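Local coordinates for protein chitinase (PDB 4TXG) that probably hydrolyses the glycosidic bonds of chitin, as a family 18 glycoside hydrolase that also carries a predicted chitin-binding module, at residues D398-F406 / K418-N426; K387-D398 / R456-R466. All coordinates share one frame; numbering follows the deposited sequence.

Interaction 1: D398-F406 / K418-N426. With CS (cesium ion), chain M.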
loop_
_atom_site.group_PDB
_atom_site.type_symbol
_atom_site.label_atom_id
_atom_site.label_comp_id
_atom_site.label_asym_id
_atom_site.label_seq_id
_atom_site.Cartn_x
_atom_site.Cartn_y
_atom_site.Cartn_z
ATOM N N ASP A 398 -7.834 7.175 1.915
ATOM C CA ASP A 398 -8.957 6.688 2.719
ATOM C C ASP A 398 -8.603 6.606 4.201
ATOM O O ASP A 398 -9.062 5.705 4.909
ATOM C CB ASP A 398 -9.443 5.330 2.215
ATOM C CG ASP A 398 -10.247 5.446 0.938
ATOM O OD1 ASP A 398 -10.584 6.583 0.550
ATOM O OD2 ASP A 398 -10.559 4.403 0.332
ATOM N N LEU A 399 -7.809 7.567 4.672
ATOM C CA LEU A 399 -7.481 7.674 6.093
ATOM C C LEU A 399 -8.675 8.228 6.873
ATOM O O LEU A 399 -8.823 7.965 8.068
ATOM C CB LEU A 399 -6.252 8.575 6.304
ATOM C CG LEU A 399 -4.942 8.055 5.698
ATOM C CD1 LEU A 399 -3.822 9.082 5.834
ATOM C CD2 LEU A 399 -4.556 6.738 6.351
ATOM N N HIS A 400 -9.511 8.996 6.179
ATOM C CA HIS A 400 -10.778 9.501 6.706
ATOM C C HIS A 400 -11.826 9.430 5.596
ATOM O O HIS A 400 -11.497 9.552 4.419
ATOM C CB HIS A 400 -10.642 10.944 7.216
ATOM C CG HIS A 400 -9.886 11.054 8.500
ATOM N ND1 HIS A 400 -10.362 10.545 9.688
ATOM C CD2 HIS A 400 -8.677 11.606 8.786
ATOM C CE1 HIS A 400 -9.484 10.770 10.651
ATOM N NE2 HIS A 400 -8.455 11.417 10.127
ATOM N N GLY A 401 -13.084 9.242 5.975
ATOM C CA GLY A 401 -14.158 9.066 5.011
ATOM C C GLY A 401 -15.465 8.864 5.747
ATOM O O GLY A 401 -15.468 8.742 6.972
ATOM N N ALA A 402 -16.569 8.790 5.009
ATOM C CA ALA A 402 -17.890 8.864 5.626
ATOM C C ALA A 402 -18.375 7.551 6.251
ATOM O O ALA A 402 -19.527 7.453 6.684
ATOM C CB ALA A 402 -18.900 9.364 4.607
ATOM N N TRP A 403 -17.501 6.556 6.324
ATOM C CA TRP A 403 -17.772 5.374 7.143
ATOM C C TRP A 403 -17.761 5.739 8.636
ATOM O O TRP A 403 -18.295 5.000 9.465
ATOM C CB TRP A 403 -16.753 4.266 6.849
ATOM C CG TRP A 403 -15.337 4.757 6.771
ATOM C CD1 TRP A 403 -14.457 4.877 7.803
ATOM C CD2 TRP A 403 -14.639 5.198 5.597
ATOM N NE1 TRP A 403 -13.256 5.362 7.348
ATOM C CE2 TRP A 403 -13.341 5.566 5.998
ATOM C CE3 TRP A 403 -14.986 5.311 4.245
ATOM C CZ2 TRP A 403 -12.389 6.038 5.099
ATOM C CZ3 TRP A 403 -14.038 5.786 3.353
ATOM C CH2 TRP A 403 -12.757 6.144 3.784
ATOM N N ASN A 404 -17.165 6.877 8.982
ATOM C CA ASN A 404 -17.364 7.415 10.329
ATOM C C ASN A 404 -17.523 8.930 10.326
ATOM O O ASN A 404 -17.489 9.570 9.278
ATOM C CB ASN A 404 -16.237 6.976 11.277
ATOM C CG ASN A 404 -14.876 7.535 10.897
ATOM O OD1 ASN A 404 -14.726 8.725 10.654
ATOM N ND2 ASN A 404 -13.870 6.662 10.861
ATOM N N ARG A 405 -17.697 9.497 11.513
ATOM C CA ARG A 405 -18.131 10.878 11.643
ATOM C C ARG A 405 -17.006 11.914 11.617
ATOM O O ARG A 405 -17.281 13.111 11.637
ATOM C CB ARG A 405 -18.904 11.041 12.949
ATOM C CG ARG A 405 -18.005 10.981 14.194
ATOM C CD ARG A 405 -18.858 10.915 15.459
ATOM N NE ARG A 405 -18.049 10.868 16.677
ATOM C CZ ARG A 405 -17.568 9.744 17.201
ATOM N NH1 ARG A 405 -17.789 8.577 16.610
ATOM N NH2 ARG A 405 -16.851 9.786 18.315
ATOM N N PHE A 406 -15.753 11.472 11.596
ATOM C CA PHE A 406 -14.641 12.404 11.744
ATOM C C PHE A 406 -14.268 13.031 10.406
ATOM O O PHE A 406 -13.677 12.387 9.545
ATOM C CB PHE A 406 -13.439 11.698 12.374
ATOM C CG PHE A 406 -13.725 11.139 13.737
ATOM C CD1 PHE A 406 -13.880 11.985 14.826
ATOM C CD2 PHE A 406 -13.852 9.774 13.929
ATOM C CE1 PHE A 406 -14.152 11.469 16.086
ATOM C CE2 PHE A 406 -14.122 9.257 15.189
ATOM C CZ PHE A 406 -14.275 10.110 16.258
ATOM N N LYS A 418 -3.993 17.804 15.481
ATOM C CA LYS A 418 -5.414 18.118 15.673
ATOM C C LYS A 418 -6.382 17.124 15.010
ATOM O O LYS A 418 -7.566 17.429 14.863
ATOM C CB LYS A 418 -5.711 19.520 15.139
ATOM C CG LYS A 418 -4.983 20.651 15.848
ATOM C CD LYS A 418 -5.336 21.988 15.204
ATOM C CE LYS A 418 -4.208 22.996 15.329
ATOM N NZ LYS A 418 -3.013 22.581 14.536
ATOM N N ASP A 419 -5.895 15.953 14.604
ATOM C CA ASP A 419 -6.778 14.952 13.995
ATOM C C ASP A 419 -7.891 14.601 14.980
ATOM O O ASP A 419 -7.616 14.111 16.072
ATOM C CB ASP A 419 -6.005 13.690 13.590
ATOM C CG ASP A 419 -6.868 12.699 12.809
ATOM O OD1 ASP A 419 -7.851 12.178 13.373
ATOM O OD2 ASP A 419 -6.562 12.430 11.628
ATOM N N ALA A 420 -9.141 14.872 14.601
ATOM C CA ALA A 420 -10.264 14.763 15.529
ATOM C C ALA A 420 -10.493 13.324 15.992
ATOM O O ALA A 420 -10.986 13.086 17.101
ATOM C CB ALA A 420 -11.533 15.319 14.888
ATOM N N GLU A 421 -10.141 12.363 15.141
ATOM C CA GLU A 421 -10.293 10.956 15.498
ATOM C C GLU A 421 -9.251 10.558 16.536
ATOM O O GLU A 421 -9.572 9.923 17.547
ATOM C CB GLU A 421 -10.181 10.064 14.261
ATOM C CG GLU A 421 -10.439 8.596 14.541
ATOM C CD GLU A 421 -10.649 7.779 13.279
ATOM O OE1 GLU A 421 -10.934 6.568 13.404
ATOM O OE2 GLU A 421 -10.545 8.336 12.162
ATOM N N LEU A 422 -8.002 10.937 16.288
ATOM C CA LEU A 422 -6.923 10.672 17.234
ATOM C C LEU A 422 -7.179 11.350 18.577
ATOM O O LEU A 422 -6.906 10.770 19.625
ATOM C CB LEU A 422 -5.577 11.121 16.648
ATOM C CG LEU A 422 -5.144 10.325 15.414
ATOM C CD1 LEU A 422 -3.711 10.696 15.016
ATOM C CD2 LEU A 422 -5.251 8.839 15.672
ATOM N N ALA A 423 -7.721 12.566 18.552
ATOM C CA ALA A 423 -8.047 13.264 19.789
ATOM C C ALA A 423 -9.137 12.513 20.558
ATOM O O ALA A 423 -9.082 12.398 21.787
ATOM C CB ALA A 423 -8.486 14.699 19.501
ATOM N N PHE A 424 -10.114 11.985 19.835
ATOM C CA PHE A 424 -11.219 11.295 20.492
ATOM C C PHE A 424 -10.731 10.040 21.217
ATOM O O PHE A 424 -11.272 9.674 22.269
ATOM C CB PHE A 424 -12.302 10.933 19.479
ATOM C CG PHE A 424 -13.533 10.339 20.103
ATOM C CD1 PHE A 424 -14.400 11.136 20.825
ATOM C CD2 PHE A 424 -13.822 8.995 19.953
ATOM C CE1 PHE A 424 -15.538 10.597 21.400
ATOM C CE2 PHE A 424 -14.963 8.451 20.533
ATOM C CZ PHE A 424 -15.812 9.257 21.248
ATOM N N TRP A 425 -9.704 9.394 20.666
ATOM C CA TRP A 425 -9.154 8.182 21.288
ATOM C C TRP A 425 -8.009 8.467 22.254
ATOM O O TRP A 425 -7.356 7.531 22.723
ATOM C CB TRP A 425 -8.656 7.190 20.232
ATOM C CG TRP A 425 -9.660 6.788 19.198
ATOM C CD1 TRP A 425 -9.490 6.828 17.843
ATOM C CD2 TRP A 425 -10.989 6.294 19.420
ATOM N NE1 TRP A 425 -10.626 6.387 17.211
ATOM C CE2 TRP A 425 -11.560 6.056 18.153
ATOM C CE3 TRP A 425 -11.750 6.028 20.562
ATOM C CZ2 TRP A 425 -12.855 5.569 18.001
ATOM C CZ3 TRP A 425 -13.035 5.540 20.407
ATOM C CH2 TRP A 425 -13.576 5.319 19.135
ATOM N N ASN A 426 -7.765 9.750 22.523
ATOM C CA ASN A 426 -6.761 10.211 23.489
ATOM C C ASN A 426 -5.320 9.919 23.069
ATOM O O ASN A 426 -4.432 9.801 23.910
ATOM C CB ASN A 426 -7.013 9.591 24.872
ATOM C CG ASN A 426 -6.443 10.423 25.994
ATOM O OD1 ASN A 426 -6.595 11.640 26.009
ATOM N ND2 ASN A 426 -5.782 9.769 26.948
HETATM CS CS CS M . -9.300 3.661 -2.912
HETATM O O HOH W 1 -10.918 7.206 9.844
HETATM O O HOH W 2 -7.166 1.185 -3.396
HETATM O O HOH W 3 -11.986 2.480 -3.493
#
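F406 and E421 mark where the irregular run 398-406, which includes a type I turn from G401 to N404, comes closest to the short helix 420-424, with CA atoms 5.9 Å apart. The F406 ring lies flat against the first turn of that helix: E421 CA sits over its centre, 3.8 Å from the centroid in a CH-pi contact, while CG of R405 covers the opposite face. F406 CZ also meets F424 CB at 3.9 Å, and the two phenyl rings are inclined at 48°. R405 continues past its neighbour with CG to NE extended and sets NH2 over the middle of the F424 ring. This is a cation-pi contact, 4.5 Å from CZ of R405 to the centroid of F424, with the guanidinium standing almost upright on the ring.

H400 supplies the polar link. Its NE2 gives a nearly straight bond of 2.6 Å to D419 OD2, in the imidazole plane and on the syn side of the carboxylate. The other oxygen, D419 OD1, caps the helix by accepting from the backbone N of E421 and of L422, so one N-cap side chain ties the loop to the helix start. E421, its chain extended from a CG trans to the backbone N (chi1 -175°), runs across the F406 ring and brings OE2 to a water, 2.6 Å away, which also meets L399 O and N404 ND2. N404 OD1 accepts from F406 N, forming an Asx turn just before the phenylalanine.

The run 398-406 follows barrel strand 391-395 and packs beside strand 466-468, where H400 and A402 touch W468; on the helix side, D419 rests on W479 and L422 on Y438.

Interaction 2: K387-D398 / R456-R466. With CS (cesium ion), chain M; CS (cesium ion), chain D.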
loop_
_atom_site.group_PDB
_atom_site.type_symbol
_atom_site.label_atom_id
_atom_site.label_comp_id
_atom_site.label_asym_id
_atom_site.label_seq_id
_atom_site.Cartn_x
_atom_site.Cartn_y
_atom_site.Cartn_z
ATOM N N LYS A 387 9.934 -8.918 3.072
ATOM C CA LYS A 387 11.164 -9.375 2.436
ATOM C C LYS A 387 10.912 -10.063 1.087
ATOM O O LYS A 387 11.830 -10.199 0.288
ATOM C CB LYS A 387 11.930 -10.328 3.359
ATOM C CG LYS A 387 11.187 -11.624 3.642
ATOM C CD LYS A 387 11.857 -12.470 4.739
ATOM C CE LYS A 387 13.205 -13.007 4.306
ATOM N NZ LYS A 387 13.715 -14.056 5.244
ATOM N N TYR A 388 9.676 -10.489 0.828
ATOM C CA TYR A 388 9.371 -11.186 -0.424
ATOM C C TYR A 388 8.938 -10.253 -1.554
ATOM O O TYR A 388 8.807 -10.684 -2.698
ATOM C CB TYR A 388 8.283 -12.240 -0.181
ATOM C CG TYR A 388 8.698 -13.228 0.882
ATOM C CD1 TYR A 388 9.781 -14.078 0.674
ATOM C CD2 TYR A 388 8.034 -13.293 2.101
ATOM C CE1 TYR A 388 10.188 -14.974 1.645
ATOM C CE2 TYR A 388 8.443 -14.192 3.087
ATOM C CZ TYR A 388 9.518 -15.027 2.844
ATOM O OH TYR A 388 9.935 -15.926 3.808
ATOM N N LEU A 389 8.708 -8.983 -1.230
ATOM C CA LEU A 389 8.073 -8.069 -2.166
ATOM C C LEU A 389 9.071 -7.183 -2.898
ATOM O O LEU A 389 9.906 -6.514 -2.278
ATOM C CB LEU A 389 7.058 -7.185 -1.430
ATOM C CG LEU A 389 5.971 -7.976 -0.713
ATOM C CD1 LEU A 389 5.112 -7.055 0.152
ATOM C CD2 LEU A 389 5.111 -8.703 -1.740
ATOM N N ASP A 390 8.986 -7.172 -4.220
ATOM C CA ASP A 390 9.819 -6.252 -4.985
ATOM C C ASP A 390 9.604 -4.818 -4.527
ATOM O O ASP A 390 10.560 -4.057 -4.387
ATOM C CB ASP A 390 9.528 -6.384 -6.470
ATOM C CG ASP A 390 10.084 -7.660 -7.036
ATOM O OD1 ASP A 390 11.256 -7.649 -7.475
ATOM O OD2 ASP A 390 9.369 -8.680 -7.003
ATOM N N PHE A 391 8.346 -4.450 -4.299
ATOM C CA PHE A 391 8.046 -3.192 -3.628
ATOM C C PHE A 391 6.623 -3.192 -3.106
ATOM O O PHE A 391 5.828 -4.073 -3.454
ATOM C CB PHE A 391 8.301 -1.968 -4.544
ATOM C CG PHE A 391 7.549 -1.977 -5.855
ATOM C CD1 PHE A 391 6.228 -1.562 -5.921
ATOM C CD2 PHE A 391 8.194 -2.329 -7.036
ATOM C CE1 PHE A 391 5.546 -1.522 -7.136
ATOM C CE2 PHE A 391 7.513 -2.310 -8.259
ATOM C CZ PHE A 391 6.189 -1.900 -8.305
ATOM N N VAL A 392 6.312 -2.227 -2.244
ATOM C CA VAL A 392 4.945 -2.078 -1.761
ATOM C C VAL A 392 4.344 -0.788 -2.284
ATOM O O VAL A 392 5.054 0.168 -2.541
ATOM C CB VAL A 392 4.855 -2.087 -0.214
ATOM C CG1 VAL A 392 5.289 -3.449 0.324
ATOM C CG2 VAL A 392 5.683 -0.970 0.412
ATOM N N ASN A 393 3.026 -0.801 -2.456
ATOM C CA ASN A 393 2.251 0.388 -2.774
ATOM C C ASN A 393 1.425 0.712 -1.553
ATOM O O ASN A 393 0.451 0.012 -1.259
ATOM C CB ASN A 393 1.354 0.141 -3.987
ATOM C CG ASN A 393 2.152 -0.189 -5.230
ATOM O OD1 ASN A 393 3.141 0.477 -5.525
ATOM N ND2 ASN A 393 1.755 -1.236 -5.935
ATOM N N VAL A 394 1.821 1.749 -0.824
ATOM C CA VAL A 394 1.187 2.022 0.460
ATOM C C VAL A 394 -0.112 2.786 0.230
ATOM O O VAL A 394 -0.111 3.824 -0.431
ATOM C CB VAL A 394 2.109 2.831 1.396
ATOM C CG1 VAL A 394 1.378 3.116 2.716
ATOM C CG2 VAL A 394 3.432 2.078 1.637
ATOM N N MET A 395 -1.218 2.270 0.762
ATOM C CA MET A 395 -2.526 2.878 0.534
ATOM C C MET A 395 -2.739 4.011 1.534
ATOM O O MET A 395 -3.572 3.935 2.450
ATOM C CB MET A 395 -3.634 1.821 0.610
ATOM C CG MET A 395 -3.561 0.858 -0.578
ATOM S SD MET A 395 -4.836 -0.428 -0.584
ATOM C CE MET A 395 -4.409 -1.267 0.935
ATOM N N SER A 396 -1.935 5.053 1.346
ATOM C CA SER A 396 -1.974 6.258 2.164
ATOM C C SER A 396 -3.076 7.194 1.671
ATOM O O SER A 396 -2.842 8.347 1.313
ATOM C CB SER A 396 -0.607 6.952 2.153
ATOM O OG SER A 396 0.003 6.881 0.872
ATOM N N TYR A 397 -4.283 6.651 1.641
ATOM C CA TYR A 397 -5.485 7.402 1.338
ATOM C C TYR A 397 -6.617 6.650 2.018
ATOM O O TYR A 397 -6.381 5.601 2.624
ATOM C CB TYR A 397 -5.706 7.547 -0.175
ATOM C CG TYR A 397 -5.476 6.285 -1.011
ATOM C CD1 TYR A 397 -6.279 5.157 -0.857
ATOM C CD2 TYR A 397 -4.472 6.241 -1.968
ATOM C CE1 TYR A 397 -6.069 4.012 -1.628
ATOM C CE2 TYR A 397 -4.264 5.107 -2.746
ATOM C CZ TYR A 397 -5.070 3.999 -2.570
ATOM O OH TYR A 397 -4.862 2.871 -3.337
ATOM N N ASP A 398 -7.834 7.175 1.915
ATOM C CA ASP A 398 -8.957 6.688 2.719
ATOM C C ASP A 398 -8.603 6.606 4.201
ATOM O O ASP A 398 -9.062 5.705 4.909
ATOM C CB ASP A 398 -9.443 5.330 2.215
ATOM C CG ASP A 398 -10.247 5.446 0.938
ATOM O OD1 ASP A 398 -10.584 6.583 0.550
ATOM O OD2 ASP A 398 -10.559 4.403 0.332
ATOM N N ARG A 456 12.169 0.520 -2.143
ATOM C CA ARG A 456 11.137 -0.499 -2.321
ATOM C C ARG A 456 9.807 -0.061 -1.721
ATOM O O ARG A 456 8.922 -0.882 -1.510
ATOM C CB ARG A 456 11.599 -1.848 -1.718
ATOM C CG ARG A 456 12.719 -2.493 -2.564
ATOM C CD ARG A 456 13.398 -3.713 -1.932
ATOM N NE ARG A 456 12.451 -4.765 -1.576
ATOM C CZ ARG A 456 12.573 -5.514 -0.485
ATOM N NH1 ARG A 456 13.610 -5.328 0.325
ATOM N NH2 ARG A 456 11.664 -6.440 -0.196
ATOM N N VAL A 457 9.666 1.240 -1.471
ATOM C CA VAL A 457 8.403 1.788 -0.970
ATOM C C VAL A 457 7.847 2.839 -1.932
ATOM O O VAL A 457 8.581 3.730 -2.357
ATOM C CB VAL A 457 8.575 2.443 0.423
ATOM C CG1 VAL A 457 7.242 2.977 0.938
ATOM C CG2 VAL A 457 9.171 1.440 1.423
ATOM N N ASN A 458 6.565 2.736 -2.269
ATOM C CA ASN A 458 5.881 3.789 -3.029
ATOM C C ASN A 458 4.651 4.243 -2.260
ATOM O O ASN A 458 3.922 3.418 -1.718
ATOM C CB ASN A 458 5.490 3.293 -4.417
ATOM C CG ASN A 458 6.634 2.568 -5.102
ATOM O OD1 ASN A 458 7.545 3.184 -5.641
ATOM N ND2 ASN A 458 6.609 1.253 -5.039
ATOM N N MET A 459 4.419 5.549 -2.207
ATOM C CA MET A 459 3.301 6.064 -1.425
ATOM C C MET A 459 2.105 6.390 -2.312
ATOM O O MET A 459 2.262 6.989 -3.379
ATOM C CB MET A 459 3.738 7.305 -0.641
ATOM C CG MET A 459 4.919 7.036 0.291
ATOM S SD MET A 459 4.717 5.615 1.378
ATOM C CE MET A 459 3.297 6.114 2.355
ATOM N N GLY A 460 0.911 6.004 -1.864
ATOM C CA GLY A 460 -0.295 6.225 -2.649
ATOM C C GLY A 460 -0.927 7.594 -2.446
ATOM O O GLY A 460 -0.900 8.146 -1.351
ATOM N N VAL A 461 -1.513 8.129 -3.514
ATOM C CA VAL A 461 -2.333 9.334 -3.440
ATOM C C VAL A 461 -3.646 9.078 -4.177
ATOM O O VAL A 461 -3.691 8.250 -5.102
ATOM C CB VAL A 461 -1.633 10.560 -4.070
ATOM C CG1 VAL A 461 -0.337 10.881 -3.337
ATOM C CG2 VAL A 461 -1.382 10.335 -5.565
ATOM N N PRO A 462 -4.722 9.769 -3.769
ATOM C CA PRO A 462 -6.026 9.561 -4.406
ATOM C C PRO A 462 -6.300 10.538 -5.542
ATOM O O PRO A 462 -5.954 11.710 -5.425
ATOM C CB PRO A 462 -7.004 9.811 -3.259
ATOM C CG PRO A 462 -6.330 10.912 -2.478
ATOM C CD PRO A 462 -4.841 10.614 -2.562
ATOM N N TYR A 463 -6.914 10.057 -6.621
ATOM C CA TYR A 463 -7.407 10.950 -7.667
ATOM C C TYR A 463 -8.929 11.055 -7.562
ATOM O O TYR A 463 -9.634 11.242 -8.555
ATOM C CB TYR A 463 -7.002 10.454 -9.062
ATOM C CG TYR A 463 -5.550 10.670 -9.464
ATOM C CD1 TYR A 463 -4.619 11.238 -8.589
ATOM C CD2 TYR A 463 -5.121 10.321 -10.743
ATOM C CE1 TYR A 463 -3.289 11.428 -8.987
ATOM C CE2 TYR A 463 -3.806 10.519 -11.154
ATOM C CZ TYR A 463 -2.899 11.062 -10.279
ATOM O OH TYR A 463 -1.596 11.241 -10.703
ATOM N N TYR A 464 -9.434 10.942 -6.340
ATOM C CA TYR A 464 -10.871 10.952 -6.096
ATOM C C TYR A 464 -11.110 11.629 -4.750
ATOM O O TYR A 464 -10.179 11.835 -3.981
ATOM C CB TYR A 464 -11.446 9.531 -6.082
ATOM C CG TYR A 464 -10.860 8.709 -4.954
ATOM C CD1 TYR A 464 -9.679 8.001 -5.136
ATOM C CD2 TYR A 464 -11.452 8.687 -3.689
ATOM C CE1 TYR A 464 -9.119 7.275 -4.112
ATOM C CE2 TYR A 464 -10.890 7.957 -2.651
ATOM C CZ TYR A 464 -9.720 7.260 -2.870
ATOM O OH TYR A 464 -9.144 6.530 -1.851
ATOM N N THR A 465 -12.364 11.952 -4.475
ATOM C CA THR A 465 -12.745 12.581 -3.218
ATOM C C THR A 465 -13.476 11.625 -2.286
ATOM O O THR A 465 -13.993 10.586 -2.715
ATOM C CB THR A 465 -13.688 13.781 -3.458
ATOM O OG1 THR A 465 -14.942 13.286 -3.946
ATOM C CG2 THR A 465 -13.097 14.735 -4.481
ATOM N N ARG A 466 -13.509 11.990 -1.009
ATOM C CA ARG A 466 -14.497 11.472 -0.061
ATOM C C ARG A 466 -15.138 12.699 0.564
ATOM O O ARG A 466 -14.533 13.771 0.589
ATOM C CB ARG A 466 -13.874 10.592 1.024
ATOM C CG ARG A 466 -13.127 9.361 0.539
ATOM C CD ARG A 466 -14.018 8.342 -0.145
ATOM N NE ARG A 466 -13.360 7.039 -0.154
ATOM C CZ ARG A 466 -13.790 5.993 -0.847
ATOM N NH1 ARG A 466 -14.881 6.098 -1.598
ATOM N NH2 ARG A 466 -13.125 4.847 -0.788
HETATM CS CS CS M . -9.300 3.661 -2.912
HETATM CS CS CS D . -8.326 0.197 -0.314
HETATM O O HOH W 2 -7.166 1.185 -3.396
HETATM O O HOH W 4 -11.430 0.772 -1.584
HETATM O O HOH W 5 -9.895 -0.409 2.298
HETATM O O HOH W 6 -7.573 -1.116 -3.251
HETATM O O HOH W 7 -9.083 2.614 0.622
#
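Two neighbouring parallel strands of the family 18 barrel, 391-395 and 457-462, meet here with their directions 28° apart. V392 N bonds to R456 O, N458 N to V392 O, V394 N to N458 O, and G460 N to V394 O. V392 O takes a second donor, N458 ND2, which arrives from above the carbonyl plane; OD1 of N458 is held by R155 of strand 155-161. V392, V394, V457 and M459 share the face opposite N393 and N458, the bent methionine chain putting CE 3.6 Å from V394 CG1.

Before the strands, R456 grips L389 O side-on with NE and NH2, the latter at 2.7 Å and in the guanidinium plane. Beyond them, S396 OG donates to G460 O at 2.7 Å, on a lone pair in the carbonyl plane. The Y397 ring meets the backbone of G460 to P462 obliquely. R466 forms a side-on salt bridge with D398, NE to OD1 at 2.9 Å from above the carboxylate plane and NH2 to OD2 at 2.8 Å on the syn side.

Two cesium ions sit at this end. One is bound by Y464 OH at 3.1 Å and, at longer range, by D398 OD2; the other by M395 SD at 3.6 Å, with E314 among its further ligands. Water 2 joins both ions and lies 2.9 Å from Y397 OH. Such a ladder of parallel strands, with polar and aromatic residues gathered beyond their C-terminal ends, is the pattern of a TIM barrel, whose active site lies at that end in family 18 enzymes.

Overall arrangement
Interaction 2 is the buried one, near the centre of the chain, and rests mainly on backbone bonds between strands of the barrel wall, with charged and metal-bound side chains at the ends. Interaction 1, some 20 Å away between centres, is only partly buried and relies on side chains: aromatic faces, a histidine-carboxylate bond and a helix cap. D398 belongs to both, ending the first segment of interaction 2 and starting that of interaction 1, so the chain passes from the barrel strand straight into the outer loop. The two also touch, with W403 CZ3 3.8 Å from R466 NE. Apart from the shared D398, the segments of interaction 1 lie between those of interaction 2 in sequence.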